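Local structure of ORF10 (Moritella marina, 6RIW) at residues A867-G872 with C877-L882; S799-A804 with I846-L851; V688-V693 with S841-I846; I733-Q738 with A813-L818; K751-V756 with Y762-A767. The protein forms the ketosynthase-chain length factor didomain of a polyunsaturated fatty acid synthase and probably takes part in the condensation steps that lengthen the acyl chain. All blocks are in the same frame, centred on the assembly; numbering follows the deposited sequence.

Overall arrangement
All five contacts lie in the second ketosynthase-like unit of the chain, which has the thiolase fold. Contacts 1, 2 and 3 are buried. Contact 1 is strand pairing with one added asparagine-histidine bond. Contacts 2 and 3 use the same helix, 841-854, but differ in chemistry: contact 2 is a salt bridge with a water link, contact 3 is methionine packing with no charged groups. Contact 4 is half exposed and mixes leucine packing with a long salt bridge. Contact 5, at the surface, rests on one hydrogen bond and a water. Strand 797-801 of contact 2 pairs with strand 865-870 of contact 1. Contact 5 reaches the hairpin's other edge through D766, A767 and I881.

Contact 1: A867-G872 with C877-L882; sequences AINGLG and CAHLIL
Residues 867-870 and 877-882 pair as the two arms of a buried antiparallel β-hairpin. It belongs to the C-terminal half of the second thiolase-fold unit. The strands run at 163° to each other. I868 with L880 and G870 with A878 are hydrogen-bonded pairs. A867 with I881 and N869 with H879 are non-hydrogen-bonded pairs. I868 N to L880 O and L880 N to I868 O are both 2.8 Å. I868, A878 and L880 face Y670 of helix 668-682. On the other face, I881 CD1 packs on A867 CB at 3.8 Å. N869 and H879 add a side-chain bond there. The amide and the imidazole stand 59° apart, and H879 ND1 donates to N869 OD1 at 2.8 Å, almost in the ring plane. N869 CG lies anti to its N and beside its carbonyl carbon (chi1 -160°), which brings OD1 to the imidazole. At the far end of the ring, NE2 is hydrogen-bonded to Y822 OH. A phenylalanine in place of H879 would probably leave N869 OD1 and Y822 OH without their partners on the ring. I868 O lies over one face of the imidazole, offset toward its rim and 3.6 Å from H879 ND1.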
# COMPACT_ATOMS: atom_id res chain seq x y z
N ALA A 867 -27.35 -4.54 9.27
CA ALA A 867 -26.09 -4.17 9.89
C ALA A 867 -24.99 -5.10 9.41
O ALA A 867 -25.21 -6.31 9.25
CB ALA A 867 -26.19 -4.23 11.42
N ILE A 868 -23.80 -4.53 9.17
CA ILE A 868 -22.59 -5.29 8.86
C ILE A 868 -21.55 -5.00 9.93
O ILE A 868 -21.33 -3.83 10.28
CB ILE A 868 -22.03 -4.92 7.47
CG1 ILE A 868 -23.14 -4.96 6.41
CG2 ILE A 868 -20.80 -5.81 7.12
CD1 ILE A 868 -22.63 -4.58 4.97
N ASN A 869 -20.90 -6.05 10.43
CA ASN A 869 -19.83 -5.91 11.42
C ASN A 869 -18.50 -6.34 10.81
O ASN A 869 -18.45 -7.24 9.97
CB ASN A 869 -20.15 -6.74 12.67
CG ASN A 869 -19.36 -6.29 13.89
OD1 ASN A 869 -19.38 -5.11 14.25
ND2 ASN A 869 -18.64 -7.22 14.51
N GLY A 870 -17.43 -5.68 11.22
CA GLY A 870 -16.09 -5.98 10.74
C GLY A 870 -15.05 -5.96 11.85
O GLY A 870 -15.08 -5.07 12.71
N LEU A 871 -14.16 -6.96 11.86
CA LEU A 871 -13.04 -7.05 12.77
C LEU A 871 -11.81 -7.36 11.94
O LEU A 871 -11.92 -7.68 10.75
CB LEU A 871 -13.23 -8.13 13.86
CG LEU A 871 -14.45 -7.95 14.77
CD1 LEU A 871 -14.66 -9.19 15.64
CD2 LEU A 871 -14.26 -6.72 15.67
N GLY A 872 -10.63 -7.27 12.54
CA GLY A 872 -9.46 -7.73 11.80
C GLY A 872 -8.17 -7.40 12.53
O GLY A 872 -8.16 -6.97 13.68
N CYS A 877 -13.05 -2.15 15.36
CA CYS A 877 -14.32 -2.69 14.94
C CYS A 877 -14.98 -1.69 14.01
O CYS A 877 -15.05 -0.50 14.34
CB CYS A 877 -15.22 -2.97 16.15
SG CYS A 877 -16.84 -3.51 15.60
N ALA A 878 -15.44 -2.15 12.86
CA ALA A 878 -16.24 -1.37 11.94
C ALA A 878 -17.68 -1.86 12.02
O ALA A 878 -17.93 -3.06 12.15
CB ALA A 878 -15.72 -1.48 10.50
N HIS A 879 -18.62 -0.93 11.95
CA HIS A 879 -20.03 -1.29 11.89
C HIS A 879 -20.74 -0.42 10.86
O HIS A 879 -20.57 0.81 10.87
CB HIS A 879 -20.70 -1.15 13.26
CG HIS A 879 -21.82 -2.11 13.51
ND1 HIS A 879 -21.61 -3.43 13.88
CD2 HIS A 879 -23.16 -1.94 13.46
CE1 HIS A 879 -22.79 -4.03 14.03
NE2 HIS A 879 -23.74 -3.14 13.79
N LEU A 880 -21.51 -1.04 9.97
CA LEU A 880 -22.17 -0.32 8.89
C LEU A 880 -23.66 -0.60 8.94
O LEU A 880 -24.09 -1.70 9.30
CB LEU A 880 -21.66 -0.73 7.51
CG LEU A 880 -20.21 -0.41 7.18
CD1 LEU A 880 -19.30 -1.48 7.74
CD2 LEU A 880 -20.05 -0.35 5.65
N ILE A 881 -24.45 0.38 8.52
CA ILE A 881 -25.89 0.20 8.30
C ILE A 881 -26.17 0.47 6.83
O ILE A 881 -25.84 1.56 6.33
CB ILE A 881 -26.73 1.14 9.18
CG1 ILE A 881 -26.44 0.94 10.67
CG2 ILE A 881 -28.20 0.95 8.84
CD1 ILE A 881 -26.77 -0.49 11.20
N LEU A 882 -26.76 -0.49 6.14
CA LEU A 882 -27.19 -0.32 4.76
C LEU A 882 -28.71 -0.41 4.72
O LEU A 882 -29.32 -1.09 5.55
CB LEU A 882 -26.60 -1.40 3.85
CG LEU A 882 -25.20 -1.12 3.30
CD1 LEU A 882 -24.16 -1.14 4.44
CD2 LEU A 882 -24.86 -2.13 2.21

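Contact 2: S799-A804 with I846-L851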
# COMPACT_ATOMS: atom_id res chain seq x y z
N SER A 799 -31.55 -7.93 9.75
CA SER A 799 -30.61 -9.04 9.77
C SER A 799 -29.22 -8.45 9.91
O SER A 799 -29.01 -7.25 9.76
CB SER A 799 -30.75 -9.90 8.51
OG SER A 799 -30.45 -9.17 7.34
N VAL A 800 -28.25 -9.33 10.20
CA VAL A 800 -26.91 -8.92 10.58
C VAL A 800 -25.93 -9.72 9.75
O VAL A 800 -26.00 -10.96 9.73
CB VAL A 800 -26.63 -9.14 12.08
CG1 VAL A 800 -25.21 -8.66 12.42
CG2 VAL A 800 -27.64 -8.40 12.91
N GLU A 801 -25.03 -9.02 9.06
CA GLU A 801 -23.96 -9.65 8.29
C GLU A 801 -22.74 -9.67 9.20
O GLU A 801 -22.04 -8.67 9.35
CB GLU A 801 -23.73 -8.88 6.99
CG GLU A 801 -22.52 -9.31 6.18
CD GLU A 801 -22.68 -10.67 5.51
OE1 GLU A 801 -23.82 -11.19 5.47
OE2 GLU A 801 -21.64 -11.20 5.03
N ALA A 802 -22.53 -10.79 9.88
CA ALA A 802 -21.41 -10.86 10.82
C ALA A 802 -20.09 -10.99 10.06
O ALA A 802 -20.05 -11.47 8.92
CB ALA A 802 -21.58 -12.06 11.76
N HIS A 803 -19.00 -10.56 10.69
CA HIS A 803 -17.68 -10.82 10.14
C HIS A 803 -17.45 -12.32 10.00
O HIS A 803 -17.06 -12.80 8.93
CB HIS A 803 -16.62 -10.16 11.05
CG HIS A 803 -15.23 -10.20 10.50
ND1 HIS A 803 -14.88 -9.63 9.29
CD2 HIS A 803 -14.09 -10.72 11.01
CE1 HIS A 803 -13.59 -9.82 9.07
NE2 HIS A 803 -13.09 -10.47 10.11
N ALA A 804 -17.73 -13.08 11.07
CA ALA A 804 -17.70 -14.55 11.09
C ALA A 804 -16.45 -15.11 10.42
O ALA A 804 -16.51 -15.95 9.52
CB ALA A 804 -18.96 -15.13 10.46
N ILE A 846 -20.46 -6.18 1.75
CA ILE A 846 -21.27 -5.06 1.25
C ILE A 846 -22.07 -5.49 0.04
O ILE A 846 -23.27 -5.19 -0.08
CB ILE A 846 -20.38 -3.85 0.95
CG1 ILE A 846 -19.96 -3.16 2.26
CG2 ILE A 846 -21.12 -2.84 0.02
CD1 ILE A 846 -18.91 -2.03 2.08
N ILE A 847 -21.44 -6.22 -0.88
CA ILE A 847 -22.14 -6.57 -2.12
C ILE A 847 -23.25 -7.60 -1.86
O ILE A 847 -24.35 -7.47 -2.41
CB ILE A 847 -21.14 -7.06 -3.18
CG1 ILE A 847 -20.31 -5.84 -3.64
CG2 ILE A 847 -21.88 -7.73 -4.38
CD1 ILE A 847 -19.32 -6.16 -4.75
N LYS A 848 -22.98 -8.62 -1.04
CA LYS A 848 -24.06 -9.52 -0.63
C LYS A 848 -25.24 -8.73 -0.07
O LYS A 848 -26.41 -8.96 -0.44
CB LYS A 848 -23.59 -10.52 0.44
CG LYS A 848 -24.77 -11.28 1.09
CD LYS A 848 -24.33 -12.20 2.24
CE LYS A 848 -25.52 -12.68 3.08
NZ LYS A 848 -25.08 -13.49 4.25
N THR A 849 -24.95 -7.82 0.86
CA THR A 849 -25.99 -7.06 1.55
C THR A 849 -26.72 -6.14 0.58
O THR A 849 -27.96 -6.07 0.60
CB THR A 849 -25.37 -6.26 2.69
OG1 THR A 849 -24.74 -7.15 3.62
CG2 THR A 849 -26.41 -5.42 3.42
N ALA A 850 -25.98 -5.46 -0.29
CA ALA A 850 -26.63 -4.59 -1.28
C ALA A 850 -27.51 -5.38 -2.24
O ALA A 850 -28.60 -4.92 -2.61
CB ALA A 850 -25.58 -3.80 -2.06
N LEU A 851 -27.07 -6.58 -2.67
CA LEU A 851 -27.91 -7.38 -3.56
C LEU A 851 -29.20 -7.81 -2.86
O LEU A 851 -30.28 -7.78 -3.46
CB LEU A 851 -27.14 -8.60 -4.09
CG LEU A 851 -26.00 -8.40 -5.11
CD1 LEU A 851 -25.21 -9.71 -5.34
CD2 LEU A 851 -26.49 -7.84 -6.46
O HOH W 1 -26.21 -9.53 4.42
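E801 and K848 form a buried salt bridge, with OE1 to NZ at 2.9 Å. NZ approaches on the syn lone pair of OE1, the side of the other carboxylate oxygen. The lysine chain is extended beyond CG, and its CD and CE run close by the same oxygen; CE is 3.3 Å from OE1. NZ has a second partner, the hydroxyl of S828.

The carboxylate is well supplied with donors. OE1 also accepts a bond from a water at 3.1 Å. OE2 is bonded to the backbone N of V830. The glutamate bends to make this reach: CG is anti to the backbone N (chi1 172°), and the chain then turns at chi2 (72°).

The water links the two elements a second time. It donates to E801 OE1 and to T849 OG1, the latter at 2.9 Å. T849 OG1 in turn bonds to S845 O, one turn back in its own helix.

This contact joins strand 797-801 to helix 841-854. The helix belongs to the buried central layer of the thiolase fold, between the two β-sheets. The polar ends of K848 and T849 are met there by E801, S828, S845 and the water. A leucine in place of E801 would probably leave the K848 charge without its counter-ion in the interior, V830 N without its acceptor and the water without one of its two.

Beside the polar group, E801 CB lies 3.9 Å from T849 OG1. I868 of the neighbouring strand also touches both E801 and T849.

Contact 3: V688-V693 with S841-I846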
# COMPACT_ATOMS: atom_id res chain seq x y z
N VAL A 688 -17.04 7.96 -6.68
CA VAL A 688 -15.87 7.23 -6.18
C VAL A 688 -16.06 5.76 -6.52
O VAL A 688 -17.11 5.18 -6.23
CB VAL A 688 -15.67 7.41 -4.67
CG1 VAL A 688 -14.52 6.52 -4.16
CG2 VAL A 688 -15.43 8.88 -4.31
N ILE A 689 -15.07 5.18 -7.19
CA ILE A 689 -15.02 3.74 -7.40
C ILE A 689 -14.27 3.17 -6.21
O ILE A 689 -13.14 3.60 -5.93
CB ILE A 689 -14.30 3.38 -8.71
CG1 ILE A 689 -15.01 4.02 -9.91
CG2 ILE A 689 -14.20 1.88 -8.85
CD1 ILE A 689 -14.40 3.64 -11.25
N ILE A 690 -14.88 2.23 -5.50
CA ILE A 690 -14.15 1.49 -4.46
C ILE A 690 -13.98 0.07 -4.96
O ILE A 690 -14.96 -0.66 -5.10
CB ILE A 690 -14.87 1.51 -3.11
CG1 ILE A 690 -15.12 2.96 -2.67
CG2 ILE A 690 -13.98 0.75 -2.08
CD1 ILE A 690 -15.88 3.07 -1.34
N ALA A 691 -12.75 -0.31 -5.27
CA ALA A 691 -12.47 -1.68 -5.70
C ALA A 691 -11.69 -2.38 -4.60
O ALA A 691 -11.11 -1.76 -3.70
CB ALA A 691 -11.70 -1.70 -7.03
N ALA A 692 -11.71 -3.70 -4.65
CA ALA A 692 -11.03 -4.46 -3.61
C ALA A 692 -10.52 -5.73 -4.25
O ALA A 692 -11.21 -6.32 -5.07
CB ALA A 692 -11.96 -4.81 -2.45
N VAL A 693 -9.33 -6.18 -3.86
CA VAL A 693 -8.80 -7.42 -4.41
C VAL A 693 -7.91 -8.07 -3.37
O VAL A 693 -7.11 -7.40 -2.70
CB VAL A 693 -8.04 -7.19 -5.73
CG1 VAL A 693 -6.93 -6.15 -5.57
CG2 VAL A 693 -7.48 -8.50 -6.28
N SER A 841 -12.48 -8.61 2.13
CA SER A 841 -13.66 -9.21 2.78
C SER A 841 -14.78 -8.21 3.00
O SER A 841 -15.96 -8.59 2.98
CB SER A 841 -13.28 -9.86 4.12
OG SER A 841 -12.60 -8.94 4.95
N GLY A 842 -14.46 -6.94 3.26
CA GLY A 842 -15.52 -5.95 3.41
C GLY A 842 -16.35 -5.77 2.15
O GLY A 842 -17.56 -5.49 2.23
N MET A 843 -15.73 -5.93 0.98
CA MET A 843 -16.48 -5.78 -0.27
C MET A 843 -17.45 -6.95 -0.48
O MET A 843 -18.59 -6.73 -0.91
CB MET A 843 -15.51 -5.67 -1.45
CG MET A 843 -16.15 -5.17 -2.75
SD MET A 843 -16.92 -3.54 -2.58
CE MET A 843 -15.44 -2.51 -2.45
N ALA A 844 -17.03 -8.18 -0.19
CA ALA A 844 -17.95 -9.31 -0.27
C ALA A 844 -19.19 -9.09 0.59
O ALA A 844 -20.32 -9.36 0.15
CB ALA A 844 -17.26 -10.61 0.15
N SER A 845 -19.00 -8.61 1.83
CA SER A 845 -20.15 -8.39 2.72
C SER A 845 -21.05 -7.28 2.21
O SER A 845 -22.29 -7.39 2.29
CB SER A 845 -19.67 -8.03 4.12
OG SER A 845 -18.86 -9.05 4.66
N ILE A 846 -20.46 -6.18 1.75
CA ILE A 846 -21.27 -5.06 1.25
C ILE A 846 -22.07 -5.49 0.04
O ILE A 846 -23.27 -5.19 -0.08
CB ILE A 846 -20.38 -3.85 0.95
CG1 ILE A 846 -19.96 -3.16 2.26
CG2 ILE A 846 -21.12 -2.84 0.02
CD1 ILE A 846 -18.91 -2.03 2.08
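A692 and M843 mark the closest backbone approach, 6.5 Å from CA to CA, where strand 688-693 passes helix 841-846 with the axes 8.2 Å apart and 119° between their directions. This is sheet-on-helix packing inside the thiolase fold. Strand 687-694 belongs to the N-terminal half of the unit. Helix 841-854 comes from the C-terminal half and lies in the central helical layer.

M843 carries the whole contact. Its CG is anti to the backbone N (chi1 -165°), and the chain then bends at both chi2 and chi3. The bends fold the side chain back. Near the backbone, M843 CB meets A692 CB at 3.8 Å, and the CE methyl at the tip lies mainly against I690. Two residues apart on the strand, A692 and I690 both point toward the helix, while A691 between them points away and packs on M557. The small side chain of A692 is consistent with the close approach there.

A746 and I748 of strand 741-752, the next strand of the sheet, also touch M843. I690 and A692 contact the other central helix, 668-682, at C672 and V669.

CG2 of I690 stands beside its own carbonyl carbon, so the methyl of M843 meets both groups at once: CE is 3.6 Å from I690 CG2 and 3.3 Å from I690 O.

Contact 4: I733-Q738 with A813-L818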
# COMPACT_ATOMS: atom_id res chain seq x y z
N ILE A 733 -23.14 -20.04 12.15
CA ILE A 733 -21.90 -19.72 11.44
C ILE A 733 -20.86 -19.21 12.43
O ILE A 733 -19.66 -19.48 12.28
CB ILE A 733 -22.14 -18.73 10.28
CG1 ILE A 733 -20.89 -18.53 9.40
CG2 ILE A 733 -22.58 -17.38 10.80
CD1 ILE A 733 -20.16 -19.78 8.95
N LEU A 734 -21.30 -18.51 13.49
CA LEU A 734 -20.36 -18.03 14.50
C LEU A 734 -19.80 -19.14 15.38
O LEU A 734 -18.85 -18.89 16.12
CB LEU A 734 -21.00 -16.97 15.39
CG LEU A 734 -21.22 -15.65 14.67
CD1 LEU A 734 -21.93 -14.65 15.58
CD2 LEU A 734 -19.87 -15.10 14.21
N ASP A 735 -20.38 -20.34 15.33
CA ASP A 735 -19.83 -21.46 16.10
C ASP A 735 -18.66 -22.15 15.40
O ASP A 735 -18.00 -22.98 16.03
CB ASP A 735 -20.92 -22.50 16.39
CG ASP A 735 -22.01 -21.99 17.33
OD1 ASP A 735 -21.78 -21.00 18.06
OD2 ASP A 735 -23.11 -22.58 17.33
N GLN A 736 -18.40 -21.85 14.14
CA GLN A 736 -17.26 -22.42 13.43
C GLN A 736 -15.94 -22.04 14.11
O GLN A 736 -15.76 -20.91 14.56
CB GLN A 736 -17.24 -21.92 11.99
CG GLN A 736 -18.41 -22.39 11.17
CD GLN A 736 -18.41 -23.89 11.06
OE1 GLN A 736 -19.30 -24.56 11.59
NE2 GLN A 736 -17.39 -24.43 10.40
N GLN A 737 -15.02 -23.00 14.15
CA GLN A 737 -13.72 -22.83 14.81
C GLN A 737 -12.55 -22.72 13.84
O GLN A 737 -11.40 -22.66 14.29
CB GLN A 737 -13.46 -24.02 15.74
CG GLN A 737 -14.42 -24.16 16.88
CD GLN A 737 -13.67 -24.43 18.17
OE1 GLN A 737 -13.11 -23.50 18.78
NE2 GLN A 737 -13.61 -25.70 18.59
N GLN A 738 -12.80 -22.74 12.54
CA GLN A 738 -11.75 -22.69 11.53
C GLN A 738 -12.17 -21.72 10.44
O GLN A 738 -13.37 -21.56 10.17
CB GLN A 738 -11.49 -24.09 10.91
CG GLN A 738 -11.02 -25.11 11.93
CD GLN A 738 -10.89 -26.51 11.37
OE1 GLN A 738 -11.57 -26.89 10.41
NE2 GLN A 738 -10.03 -27.30 11.99
N ALA A 813 -16.22 -12.88 20.22
CA ALA A 813 -16.65 -11.52 20.53
C ALA A 813 -17.97 -11.20 19.83
O ALA A 813 -18.85 -10.55 20.41
CB ALA A 813 -15.56 -10.51 20.15
N GLU A 814 -18.14 -11.66 18.59
CA GLU A 814 -19.40 -11.41 17.89
C GLU A 814 -20.55 -12.22 18.47
O GLU A 814 -21.69 -11.74 18.48
CB GLU A 814 -19.25 -11.72 16.40
CG GLU A 814 -18.38 -10.71 15.64
CD GLU A 814 -18.48 -10.91 14.12
OE1 GLU A 814 -18.17 -12.04 13.66
OE2 GLU A 814 -18.88 -9.94 13.40
N LYS A 815 -20.28 -13.45 18.94
CA LYS A 815 -21.34 -14.25 19.57
C LYS A 815 -21.87 -13.57 20.82
O LYS A 815 -23.04 -13.75 21.19
CB LYS A 815 -20.82 -15.64 19.92
CG LYS A 815 -20.99 -16.67 18.85
CD LYS A 815 -20.35 -18.00 19.29
CE LYS A 815 -20.88 -18.43 20.65
NZ LYS A 815 -20.12 -19.60 21.20
N THR A 816 -21.03 -12.80 21.49
CA THR A 816 -21.46 -12.06 22.67
C THR A 816 -22.23 -10.80 22.25
O THR A 816 -23.37 -10.59 22.68
CB THR A 816 -20.23 -11.73 23.53
OG1 THR A 816 -19.65 -12.95 24.02
CG2 THR A 816 -20.57 -10.83 24.72
N ALA A 817 -21.64 -9.99 21.36
CA ALA A 817 -22.17 -8.65 21.11
C ALA A 817 -23.39 -8.64 20.18
O ALA A 817 -24.34 -7.88 20.43
CB ALA A 817 -21.06 -7.77 20.52
N LEU A 818 -23.38 -9.42 19.08
CA LEU A 818 -24.40 -9.23 18.06
C LEU A 818 -25.78 -9.69 18.52
O LEU A 818 -26.76 -8.96 18.26
CB LEU A 818 -23.99 -9.93 16.76
CG LEU A 818 -22.71 -9.37 16.12
CD1 LEU A 818 -22.43 -10.07 14.81
CD2 LEU A 818 -22.81 -7.86 15.91
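L734 supplies the apolar part of this contact, lying against K815 and E814 of helix 808-821. L734 and K815 lie alongside with their chains running opposite ways. L734 CB sits only 3.5 Å from K815 CG, a close fit for two carbons. The leucine methyls divide the work. CD1 lies 3.9 Å from the backbone N of K815. CD2 lies at the E814 chain, 4.1 Å from CB and 3.5 Å from OE1; the leucine and the glutamate meet at about a right angle. L734 also packs on A804 and I827 and is buried; D735 beside it is exposed.

The ionic part is weaker. D735 OD1 and K815 NZ form a long salt bridge of 3.8 Å at the surface. The lysine bends at chi3 (52°), and its CD comes nearer to the carboxylate than its NZ does, at 3.5 Å from D735 OD1.

The hydrogen bonds of E814 go to other partners. OE1 takes the backbone N of A804, and OE2 takes the backbone N of H803 and ND2 of N869. Several donors thus hold the carboxylate, and the methyl of L734 rests against one of its oxygens.

The arrangement is a short 3-10 turn, 733-735, packed on an outer helix. Helix 808-821 follows strand 797-801 and lies in the outer helical layer of the thiolase fold.

Contact 5: K751-V756 with Y762-A767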
# COMPACT_ATOMS: atom_id res chain seq x y z
N LYS A 751 -22.05 7.35 -4.98
CA LYS A 751 -22.28 8.79 -5.11
C LYS A 751 -23.08 9.23 -3.90
O LYS A 751 -23.77 8.41 -3.28
CB LYS A 751 -23.06 9.13 -6.39
CG LYS A 751 -22.23 9.18 -7.68
CD LYS A 751 -23.16 9.69 -8.80
CE LYS A 751 -22.45 9.98 -10.11
NZ LYS A 751 -23.47 10.45 -11.11
N PRO A 752 -23.05 10.52 -3.55
CA PRO A 752 -23.94 11.01 -2.49
C PRO A 752 -25.39 10.73 -2.86
O PRO A 752 -25.77 10.80 -4.03
CB PRO A 752 -23.66 12.52 -2.44
CG PRO A 752 -22.34 12.69 -3.10
CD PRO A 752 -22.26 11.61 -4.15
N SER A 753 -26.20 10.37 -1.85
CA SER A 753 -27.58 9.97 -2.13
C SER A 753 -28.35 11.09 -2.84
O SER A 753 -29.25 10.81 -3.65
CB SER A 753 -28.28 9.57 -0.83
OG SER A 753 -29.68 9.56 -1.00
N SER A 754 -28.02 12.35 -2.58
CA SER A 754 -28.77 13.43 -3.21
C SER A 754 -28.49 13.59 -4.70
O SER A 754 -29.24 14.31 -5.37
CB SER A 754 -28.47 14.75 -2.50
OG SER A 754 -27.11 15.07 -2.70
N GLN A 755 -27.48 12.92 -5.25
CA GLN A 755 -27.12 13.11 -6.64
C GLN A 755 -27.31 11.87 -7.51
O GLN A 755 -26.68 11.75 -8.56
CB GLN A 755 -25.68 13.62 -6.75
CG GLN A 755 -25.45 14.93 -6.02
CD GLN A 755 -26.29 16.08 -6.59
OE1 GLN A 755 -26.76 16.02 -7.73
NE2 GLN A 755 -26.51 17.11 -5.79
N VAL A 756 -28.19 10.95 -7.12
CA VAL A 756 -28.47 9.79 -7.96
C VAL A 756 -29.97 9.74 -8.19
O VAL A 756 -30.76 10.25 -7.40
CB VAL A 756 -28.01 8.47 -7.30
CG1 VAL A 756 -26.52 8.52 -7.01
CG2 VAL A 756 -28.81 8.23 -6.03
N TYR A 762 -28.77 0.38 -5.92
CA TYR A 762 -28.93 -0.93 -5.31
C TYR A 762 -29.41 -0.79 -3.88
O TYR A 762 -30.46 -1.33 -3.50
CB TYR A 762 -27.61 -1.71 -5.34
CG TYR A 762 -27.20 -2.27 -6.69
CD1 TYR A 762 -27.66 -3.50 -7.13
CD2 TYR A 762 -26.31 -1.56 -7.51
CE1 TYR A 762 -27.26 -4.03 -8.35
CE2 TYR A 762 -25.90 -2.08 -8.73
CZ TYR A 762 -26.38 -3.33 -9.14
OH TYR A 762 -25.98 -3.82 -10.36
N ALA A 763 -28.65 -0.06 -3.06
CA ALA A 763 -28.89 0.14 -1.64
C ALA A 763 -28.10 1.37 -1.24
O ALA A 763 -27.24 1.84 -2.00
CB ALA A 763 -28.45 -1.09 -0.82
N ARG A 764 -28.41 1.93 -0.08
CA ARG A 764 -27.67 3.06 0.46
C ARG A 764 -26.81 2.59 1.62
O ARG A 764 -27.24 1.77 2.43
CB ARG A 764 -28.62 4.15 0.94
CG ARG A 764 -29.01 5.07 -0.19
CD ARG A 764 -29.99 6.14 0.24
NE ARG A 764 -30.44 6.74 -1.01
CZ ARG A 764 -31.49 6.32 -1.70
NH1 ARG A 764 -31.80 6.90 -2.84
NH2 ARG A 764 -32.24 5.33 -1.21
N ILE A 765 -25.61 3.15 1.72
CA ILE A 765 -24.82 3.03 2.95
C ILE A 765 -25.20 4.21 3.84
O ILE A 765 -24.80 5.35 3.60
CB ILE A 765 -23.31 2.99 2.67
CG1 ILE A 765 -22.98 1.90 1.65
CG2 ILE A 765 -22.58 2.72 3.99
CD1 ILE A 765 -21.47 1.82 1.25
N ASP A 766 -25.96 3.93 4.89
CA ASP A 766 -26.44 5.01 5.75
C ASP A 766 -25.41 5.42 6.79
O ASP A 766 -25.43 6.56 7.26
CB ASP A 766 -27.74 4.59 6.45
CG ASP A 766 -28.95 4.68 5.54
OD1 ASP A 766 -28.92 5.47 4.57
OD2 ASP A 766 -29.93 3.95 5.79
N ALA A 767 -24.50 4.52 7.17
CA ALA A 767 -23.52 4.87 8.18
C ALA A 767 -22.38 3.88 8.14
O ALA A 767 -22.60 2.69 7.88
CB ALA A 767 -24.15 4.88 9.58
O HOH W 2 -31.40 9.25 -3.59
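R764 NE donates a hydrogen bond to S753 OG at 2.9 Å, the one direct polar link between the two segments. It joins the 3-10 turn that follows strand 741-752 to strand 763-772 at the surface of the thiolase fold. These strands are not neighbours: strand 469-478 lies between them and pairs with both. The bond is bent, with an N-H...O angle of 139°. The hydroxyl sits 29° out of the guanidinium plane. S753 CB follows its oxygen in, 3.6 Å from R764 NE.

A water adds a second link. It donates to S753 O at 2.7 Å and accepts from R764 NH1 at a very short and therefore somewhat doubtful distance. The direct link is through NE; the water-mediated one at NH1 is less certain.

R764 is extended from CG to NE, which carries the guanidinium across to the serine. S753 OG, anti to its N and beside its carbonyl carbon (chi1 163°), is turned to R764 NE.

Farther out, the backbone holds both residues. S753 bonds to P468, and R764 bonds to S883 of strand 876-884. The R764 side chain also touches S885. Beyond R764 the strand has a classic β-bulge, in which D766 and A767 both face I881. There D766 N probably donates to I881 O, and I881 N to A767 O.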